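Methionine-binding lipoprotein MetQ (Bacillus subtilis subsp. subtilis, PDB 4GOT) probably binds methionine and passes it to the membrane permease of the MetNPQ ABC transporter, and is also involved in methionine sulfoxide transport. Local coordinates at residues E19-A24 and L35-L40; A122-A127 and A174-V179; Y181-Q184 and N188-K191. All blocks are in the same frame, centred on the assembly; numbering follows the deposited sequence.

Contact 1: residues E19-A24 and L35-L40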
loop_
_atom_site.group_PDB
_atom_site.type_symbol
_atom_site.label_atom_id
_atom_site.label_comp_id
_atom_site.label_asym_id
_atom_site.label_seq_id
_atom_site.Cartn_x
_atom_site.Cartn_y
_atom_site.Cartn_z
ATOM N N GLU A 19 -6.947 10.943 -5.288
ATOM C CA GLU A 19 -6.756 11.602 -6.599
ATOM C C GLU A 19 -7.275 10.756 -7.809
ATOM O O GLU A 19 -7.857 11.299 -8.774
ATOM C CB GLU A 19 -5.278 11.915 -6.824
ATOM C CG GLU A 19 -4.647 12.776 -5.745
ATOM C CD GLU A 19 -3.247 13.286 -6.117
ATOM O OE1 GLU A 19 -2.576 12.680 -7.001
ATOM O OE2 GLU A 19 -2.806 14.288 -5.504
ATOM N N ILE A 20 -7.055 9.447 -7.763
ATOM C CA ILE A 20 -7.564 8.544 -8.804
ATOM C C ILE A 20 -9.091 8.558 -8.811
ATOM O O ILE A 20 -9.714 8.696 -9.880
ATOM C CB ILE A 20 -7.050 7.118 -8.631
ATOM C CG1 ILE A 20 -5.554 7.064 -8.986
ATOM C CG2 ILE A 20 -7.800 6.143 -9.542
ATOM C CD1 ILE A 20 -4.916 5.791 -8.515
ATOM N N LEU A 21 -9.680 8.497 -7.609
ATOM C CA LEU A 21 -11.145 8.617 -7.465
ATOM C C LEU A 21 -11.681 9.954 -7.991
ATOM O O LEU A 21 -12.717 9.984 -8.648
ATOM C CB LEU A 21 -11.608 8.371 -6.000
ATOM C CG LEU A 21 -11.410 6.953 -5.444
ATOM C CD1 LEU A 21 -11.830 6.845 -3.962
ATOM C CD2 LEU A 21 -12.077 5.873 -6.304
ATOM N N LYS A 22 -10.990 11.051 -7.716
ATOM C CA LYS A 22 -11.425 12.343 -8.209
ATOM C C LYS A 22 -11.344 12.349 -9.734
ATOM O O LYS A 22 -12.203 12.929 -10.393
ATOM C CB LYS A 22 -10.608 13.465 -7.592
ATOM C CG LYS A 22 -10.993 14.879 -7.992
ATOM C CD LYS A 22 -9.950 15.863 -7.433
ATOM C CE LYS A 22 -10.417 17.320 -7.430
ATOM N NZ LYS A 22 -9.870 18.088 -8.573
ATOM N N GLU A 23 -10.337 11.703 -10.312
ATOM C CA GLU A 23 -10.305 11.600 -11.782
ATOM C C GLU A 23 -11.495 10.737 -12.319
ATOM O O GLU A 23 -12.075 11.078 -13.342
ATOM C CB GLU A 23 -8.942 11.084 -12.268
ATOM C CG GLU A 23 -8.691 11.259 -13.755
ATOM C CD GLU A 23 -8.334 12.696 -14.160
ATOM O OE1 GLU A 23 -8.331 13.622 -13.310
ATOM O OE2 GLU A 23 -8.035 12.879 -15.356
ATOM N N ALA A 24 -11.851 9.659 -11.604
ATOM C CA ALA A 24 -12.962 8.747 -11.944
ATOM C C ALA A 24 -14.348 9.395 -11.780
ATOM O O ALA A 24 -15.324 8.915 -12.375
ATOM C CB ALA A 24 -12.911 7.456 -11.106
ATOM N N LEU A 35 -20.165 10.327 -6.317
ATOM C CA LEU A 35 -19.004 9.886 -5.552
ATOM C C LEU A 35 -18.746 10.832 -4.388
ATOM O O LEU A 35 -18.771 12.042 -4.553
ATOM C CB LEU A 35 -17.775 9.863 -6.457
ATOM C CG LEU A 35 -16.505 9.164 -5.972
ATOM C CD1 LEU A 35 -16.634 7.641 -5.872
ATOM C CD2 LEU A 35 -15.391 9.565 -6.920
ATOM N N LYS A 36 -18.511 10.268 -3.214
ATOM C CA LYS A 36 -18.089 11.012 -2.030
ATOM C C LYS A 36 -16.826 10.315 -1.547
ATOM O O LYS A 36 -16.817 9.093 -1.406
ATOM C CB LYS A 36 -19.216 10.991 -0.982
ATOM C CG LYS A 36 -19.171 12.100 0.052
ATOM C CD LYS A 36 -20.575 12.505 0.499
ATOM C CE LYS A 36 -20.725 12.506 2.020
ATOM N NZ LYS A 36 -19.827 13.475 2.713
ATOM N N VAL A 37 -15.740 11.074 -1.393
ATOM C CA VAL A 37 -14.453 10.528 -0.911
ATOM C C VAL A 37 -14.088 11.064 0.487
ATOM O O VAL A 37 -14.102 12.277 0.716
ATOM C CB VAL A 37 -13.295 10.817 -1.895
ATOM C CG1 VAL A 37 -12.048 10.042 -1.473
ATOM C CG2 VAL A 37 -13.727 10.449 -3.326
ATOM N N LYS A 38 -13.832 10.142 1.415
ATOM C CA LYS A 38 -13.328 10.443 2.760
ATOM C C LYS A 38 -11.854 10.006 2.883
ATOM O O LYS A 38 -11.513 8.836 2.565
ATOM C CB LYS A 38 -14.162 9.694 3.836
ATOM C CG LYS A 38 -15.675 9.885 3.744
ATOM C CD LYS A 38 -16.094 11.262 4.202
ATOM C CE LYS A 38 -17.549 11.579 3.856
ATOM N NZ LYS A 38 -18.523 10.989 4.820
ATOM N N VAL A 39 -10.986 10.920 3.334
ATOM C CA VAL A 39 -9.562 10.576 3.606
ATOM C C VAL A 39 -9.474 10.428 5.141
ATOM O O VAL A 39 -10.029 11.254 5.874
ATOM C CB VAL A 39 -8.584 11.675 3.103
ATOM C CG1 VAL A 39 -7.164 11.279 3.405
ATOM C CG2 VAL A 39 -8.762 11.987 1.594
ATOM N N LEU A 40 -8.790 9.393 5.625
ATOM C CA LEU A 40 -8.702 9.124 7.087
ATOM C C LEU A 40 -7.232 9.244 7.542
ATOM O O LEU A 40 -6.323 9.193 6.705
ATOM C CB LEU A 40 -9.341 7.755 7.419
ATOM C CG LEU A 40 -10.821 7.642 7.007
ATOM C CD1 LEU A 40 -11.247 6.204 7.219
ATOM C CD2 LEU A 40 -11.723 8.647 7.804
#
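Leu21 of helix 14-29 packs on Leu35 and Val37 of strand 34-38, which closes a beta-alpha-beta unit. The unit runs from strand 7-12 through helix 14-29 to strand 34-38, and the two strands lie parallel and next to each other. Such crossovers build the alpha/beta lobes of periplasmic-type binding proteins, the clan to which the NlpA family belongs. Strand 34-38 is the outermost strand at its side of the six-stranded sheet. The contact is therefore the helix lying over the edge of that sheet.

The side chains that meet are all apolar, and no hydrogen bond crosses. Leu21 is the helix residue that carries the contact. Its CB lies 4.0 Å from Val37 CG2. Farther out, Leu21 CD1 meets both methyls of Val37, with CG1 and CG2 each 4.1 Å away. Both branches of the valine thus touch the leucine, and the two side chains cross at a slant.

The same leucine also touches Val10 and Ala12 of the neighbouring strand and Leu223 of helix 218-227. It is a buried residue, wedged between the sheet and a second helix. One turn back towards the start of the helix, Ala18 also packs on Val37. Ile20 and Glu23 turn to helix 230-239 instead.

Leu35 comes in at the backbone of the helix. Its CG stands trans to the backbone N (chi1 -167°), and this torsion together with the next (chi2 69°) brings the CD2 branch to the helix. Leu35 CD2 lies 4.1 Å from Leu21 CB. The same methyl reaches the main chain as well, where Leu35 CD2 sits 3.2 Å from Leu21 O.

Contact 2: residues A122-A127 and A174-V179; sequences AMLENA and AVFINV. With MSE (selenomethionine), chain B.
Phe176 has the most surface buried here. Its side chain leaves strand 174-177 towards helix 117-126 and meets two successive helix residues with the far end of its ring. The residues on the other side are Met123, modelled as selenomethionine, and Leu124.

Met123 reaches the ring with its selenium. Met123 SE is 3.9 Å from Phe176 CE2. It lies 5.2 Å from the ring centroid and 82° off the ring normal, so it sits at the edge, near the ring plane. This is a Met-aromatic contact of the edge-on kind, with selenium in the place of sulfur. The two side chains run past each other in opposite directions. The Met123 chain is extended as far as SE and then bends (chi3 78°). The bend turns the end methyl away from the ring and leaves SE as the atom that touches it.

The contact lies in the lobe built on the five-stranded mixed sheet, in a fold of the periplasmic binding protein type. Helix 117-126 covers one face of that sheet. Strand 174-177 lies inside it, between strands 107-111 and 90-92. Ile91 touches both Met123 and Phe176, and Phe89 meets the phenylalanine ring with the planes at about 45°.

Leu124 comes to the ring at the neighbouring carbon, obliquely. Its CD2 is 4.0 Å from Phe176 CZ, and Leu124 CG is 4.1 Å from the same atom. All three side chains are buried. Two residues beyond Phe176 the chain reaches the ligand pocket, where Asn178 lies beside the carboxylate of the bound selenomethionine.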
loop_
_atom_site.group_PDB
_atom_site.type_symbol
_atom_site.label_atom_id
_atom_site.label_comp_id
_atom_site.label_asym_id
_atom_site.label_seq_id
_atom_site.Cartn_x
_atom_site.Cartn_y
_atom_site.Cartn_z
ATOM N N ALA A 122 11.836 -9.117 2.451
ATOM C CA ALA A 122 12.104 -9.773 1.161
ATOM C C ALA A 122 13.000 -8.862 0.328
ATOM O O ALA A 122 13.843 -9.349 -0.418
ATOM C CB ALA A 122 10.814 -10.093 0.409
HETATM N N MSE A 123 12.814 -7.551 0.466
HETATM C CA MSE A 123 13.696 -6.577 -0.189
HETATM C C MSE A 123 15.123 -6.639 0.328
HETATM O O MSE A 123 16.053 -6.498 -0.443
HETATM C CB MSE A 123 13.180 -5.148 -0.007
HETATM C CG MSE A 123 11.966 -4.886 -0.858
HETATM SE SE MSE A 123 11.383 -3.063 -0.754
HETATM C CE MSE A 123 12.726 -2.281 -1.964
ATOM N N LEU A 124 15.281 -6.818 1.638
ATOM C CA LEU A 124 16.591 -6.972 2.225
ATOM C C LEU A 124 17.205 -8.315 1.807
ATOM O O LEU A 124 18.394 -8.383 1.611
ATOM C CB LEU A 124 16.574 -6.865 3.729
ATOM C CG LEU A 124 15.952 -5.585 4.342
ATOM C CD1 LEU A 124 16.132 -5.569 5.861
ATOM C CD2 LEU A 124 16.574 -4.345 3.706
ATOM N N GLU A 125 16.404 -9.368 1.669
ATOM C CA GLU A 125 16.960 -10.672 1.299
ATOM C C GLU A 125 17.413 -10.637 -0.171
ATOM O O GLU A 125 18.476 -11.157 -0.519
ATOM C CB GLU A 125 15.951 -11.803 1.563
ATOM C CG GLU A 125 16.481 -13.190 1.175
ATOM C CD GLU A 125 15.515 -14.331 1.498
ATOM O OE1 GLU A 125 14.295 -14.202 1.191
ATOM O OE2 GLU A 125 15.986 -15.352 2.055
ATOM N N ASN A 126 16.590 -10.025 -1.018
ATOM C CA ASN A 126 16.913 -9.809 -2.427
ATOM C C ASN A 126 18.181 -8.945 -2.613
ATOM O O ASN A 126 18.945 -9.186 -3.555
ATOM C CB ASN A 126 15.719 -9.153 -3.151
ATOM C CG ASN A 126 16.062 -8.751 -4.585
ATOM O OD1 ASN A 126 16.062 -9.590 -5.482
ATOM N ND2 ASN A 126 16.394 -7.474 -4.799
ATOM N N ALA A 127 18.388 -7.950 -1.730
ATOM C CA ALA A 127 19.647 -7.133 -1.691
ATOM C C ALA A 127 20.888 -7.894 -1.183
ATOM O O ALA A 127 22.006 -7.390 -1.292
ATOM C CB ALA A 127 19.459 -5.839 -0.874
ATOM N N ALA A 174 18.542 3.458 7.057
ATOM C CA ALA A 174 17.700 3.179 5.902
ATOM C C ALA A 174 16.271 3.021 6.427
ATOM O O ALA A 174 16.055 2.559 7.567
ATOM C CB ALA A 174 18.167 1.905 5.170
ATOM N N VAL A 175 15.309 3.457 5.622
ATOM C CA VAL A 175 13.891 3.597 6.077
ATOM C C VAL A 175 12.912 3.154 4.991
ATOM O O VAL A 175 13.038 3.580 3.827
ATOM C CB VAL A 175 13.552 5.069 6.480
ATOM C CG1 VAL A 175 12.105 5.137 6.968
ATOM C CG2 VAL A 175 14.528 5.600 7.529
ATOM N N PHE A 176 11.971 2.259 5.353
ATOM C CA PHE A 176 10.880 1.838 4.440
ATOM C C PHE A 176 9.765 2.873 4.423
ATOM O O PHE A 176 9.327 3.314 5.490
ATOM C CB PHE A 176 10.290 0.474 4.823
ATOM C CG PHE A 176 11.202 -0.693 4.500
ATOM C CD1 PHE A 176 12.149 -1.118 5.425
ATOM C CD2 PHE A 176 11.105 -1.370 3.302
ATOM C CE1 PHE A 176 13.016 -2.188 5.144
ATOM C CE2 PHE A 176 11.957 -2.448 3.016
ATOM C CZ PHE A 176 12.907 -2.861 3.938
ATOM N N ILE A 177 9.333 3.276 3.224
ATOM C CA ILE A 177 8.178 4.209 3.078
ATOM C C ILE A 177 7.263 3.654 1.944
ATOM O O ILE A 177 7.719 3.394 0.799
ATOM C CB ILE A 177 8.581 5.685 2.760
ATOM C CG1 ILE A 177 9.800 6.154 3.589
ATOM C CG2 ILE A 177 7.394 6.615 3.003
ATOM C CD1 ILE A 177 10.335 7.539 3.235
ATOM N N ASN A 178 5.985 3.473 2.267
ATOM C CA ASN A 178 4.969 3.051 1.295
ATOM C C ASN A 178 4.813 4.189 0.289
ATOM O O ASN A 178 4.798 5.347 0.701
ATOM C CB ASN A 178 3.610 2.840 1.982
ATOM C CG ASN A 178 3.595 1.664 2.963
ATOM O OD1 ASN A 178 3.365 0.521 2.569
ATOM N ND2 ASN A 178 3.848 1.939 4.223
ATOM N N VAL A 179 4.637 3.874 -0.995
ATOM C CA VAL A 179 4.510 4.923 -2.027
ATOM C C VAL A 179 3.438 5.996 -1.670
ATOM O O VAL A 179 3.668 7.179 -1.864
ATOM C CB VAL A 179 4.220 4.338 -3.432
ATOM C CG1 VAL A 179 3.955 5.482 -4.433
ATOM C CG2 VAL A 179 5.329 3.382 -3.909
HETATM N N MSE B 300 -0.744 1.829 -0.586
HETATM C CA MSE B 300 0.108 0.985 0.304
HETATM C C MSE B 300 1.131 0.104 -0.490
HETATM O O MSE B 300 0.698 -0.544 -1.404
HETATM O OXT MSE B 300 2.355 -0.030 -0.237
HETATM C CB MSE B 300 -0.808 0.058 1.118
HETATM C CG MSE B 300 -0.163 -0.648 2.269
HETATM SE SE MSE B 300 -1.354 -1.978 3.125
HETATM C CE MSE B 300 -2.556 -0.633 4.194
#

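Contact 3: residues Y181-Q184 and N188-K191; sequences YAIQ and NPKK
Apolar packing joins the two segments, and Pro189 is its centre. The proline ring uses two neighbouring carbons for two successive helix residues. Pro189 CG meets Ala182 CB at 4.1 Å. Pro189 CD meets Ile183 CG1 at 4.0 Å. The ring thus lies against the side of helix 179-184, touching one residue with its outer carbon and the next with the carbon bound to its nitrogen. The first torsion of Ile183 (chi1 -63°) places CG1 where it can meet the proline CD. Its side chain and that of Pro189 cross at about a right angle.

Two short consecutive helices pack against each other here, in the lobe built on the five-stranded sheet. Helix 179-184 ends, a short connection follows, and helix 189-192 begins with Pro189 as its first residue. Ala182 and Pro189 both also rest on Tyr92 of strand 90-92, so the pair is packed against that sheet. Ile183 also touches Thr15 of helix 14-29 and Tyr240.

No hydrogen bond crosses between the segments. The polar contacts serve the second helix. Asn188 takes its N-cap position, and Lys191 N bonds to Asn188 O at 3.1 Å. Asp192 closes back on the start of this helix, where its OD2 accepts a hydrogen bond from Asn188 N.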
loop_
_atom_site.group_PDB
_atom_site.type_symbol
_atom_site.label_atom_id
_atom_site.label_comp_id
_atom_site.label_asym_id
_atom_site.label_seq_id
_atom_site.Cartn_x
_atom_site.Cartn_y
_atom_site.Cartn_z
ATOM N N TYR A 181 2.397 7.281 1.206
ATOM C CA TYR A 181 2.938 8.210 2.198
ATOM C C TYR A 181 4.194 8.886 1.725
ATOM O O TYR A 181 4.400 10.058 2.052
ATOM C CB TYR A 181 3.141 7.491 3.515
ATOM C CG TYR A 181 1.850 7.198 4.196
ATOM C CD1 TYR A 181 0.891 8.215 4.364
ATOM C CD2 TYR A 181 1.577 5.921 4.728
ATOM C CE1 TYR A 181 -0.312 7.956 5.001
ATOM C CE2 TYR A 181 0.386 5.671 5.387
ATOM C CZ TYR A 181 -0.551 6.683 5.524
ATOM O OH TYR A 181 -1.755 6.450 6.167
ATOM N N ALA A 182 4.985 8.213 0.854
ATOM C CA ALA A 182 6.114 8.892 0.214
ATOM C C ALA A 182 5.646 10.055 -0.626
ATOM O O ALA A 182 6.174 11.143 -0.517
ATOM C CB ALA A 182 6.919 7.910 -0.647
ATOM N N ILE A 183 4.674 9.826 -1.517
ATOM C CA ILE A 183 4.114 10.898 -2.371
ATOM C C ILE A 183 3.381 11.975 -1.534
ATOM O O ILE A 183 3.507 13.146 -1.851
ATOM C CB ILE A 183 3.188 10.374 -3.505
ATOM C CG1 ILE A 183 3.979 9.473 -4.475
ATOM C CG2 ILE A 183 2.632 11.521 -4.366
ATOM C CD1 ILE A 183 3.075 8.786 -5.457
ATOM N N GLN A 184 2.675 11.560 -0.475
ATOM C CA GLN A 184 1.999 12.492 0.430
ATOM C C GLN A 184 2.966 13.509 1.097
ATOM O O GLN A 184 2.609 14.665 1.256
ATOM C CB GLN A 184 1.158 11.728 1.499
ATOM C CG GLN A 184 0.195 12.667 2.274
ATOM C CD GLN A 184 -0.812 11.937 3.157
ATOM O OE1 GLN A 184 -1.090 10.743 2.971
ATOM N NE2 GLN A 184 -1.428 12.680 4.097
ATOM N N ASN A 188 9.495 11.770 -4.531
ATOM C CA ASN A 188 9.264 11.121 -5.802
ATOM C C ASN A 188 9.962 9.745 -5.737
ATOM O O ASN A 188 11.184 9.664 -5.830
ATOM C CB ASN A 188 9.832 12.029 -6.907
ATOM C CG ASN A 188 9.653 11.459 -8.303
ATOM O OD1 ASN A 188 10.102 12.064 -9.279
ATOM N ND2 ASN A 188 9.003 10.309 -8.412
ATOM N N PRO A 189 9.201 8.664 -5.535
ATOM C CA PRO A 189 9.854 7.389 -5.254
ATOM C C PRO A 189 10.913 6.918 -6.299
ATOM O O PRO A 189 11.994 6.474 -5.917
ATOM C CB PRO A 189 8.683 6.419 -5.159
ATOM C CG PRO A 189 7.553 7.268 -4.669
ATOM C CD PRO A 189 7.748 8.584 -5.337
ATOM N N LYS A 190 10.657 7.081 -7.586
ATOM C CA LYS A 190 11.616 6.609 -8.593
ATOM C C LYS A 190 12.924 7.428 -8.689
ATOM O O LYS A 190 13.920 6.933 -9.221
ATOM C CB LYS A 190 10.951 6.545 -9.984
ATOM C CG LYS A 190 9.794 5.564 -10.102
ATOM C CD LYS A 190 10.205 4.109 -9.864
ATOM C CE LYS A 190 10.914 3.494 -11.069
ATOM N NZ LYS A 190 11.665 2.265 -10.675
ATOM N N LYS A 191 12.923 8.662 -8.198
ATOM C CA LYS A 191 14.112 9.523 -8.192
ATOM C C LYS A 191 14.823 9.530 -6.837
ATOM O O LYS A 191 16.014 9.740 -6.772
ATOM C CB LYS A 191 13.757 10.988 -8.553
ATOM C CG LYS A 191 13.223 11.273 -9.966
ATOM C CD LYS A 191 13.169 12.787 -10.295
ATOM C CE LYS A 191 12.575 13.675 -9.169
ATOM N NZ LYS A 191 12.259 15.105 -9.519
#

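Contact 1 and contact 2 lie on opposite sides of the chain's centre, with centres 29 Å apart, one on each of the two main sheets. The bound selenomethionine sits between them. It is about 13 Å from the side chain of Leu21 in contact 1 and about 9 Å from that of Ala182 in contact 3. Contact 2 includes Asn178 of the pocket itself. Contacts 2 and 3 touch, and strand 174-177 leads through Asn178 into helix 179-184. Ile177 CG2 lies 3.6 Å from Ala182 N, and Val179 CG1 lies 4.0 Å from Pro189 CG. Contact 3 approaches contact 1 to about 5 Å between nearest atoms, without touching.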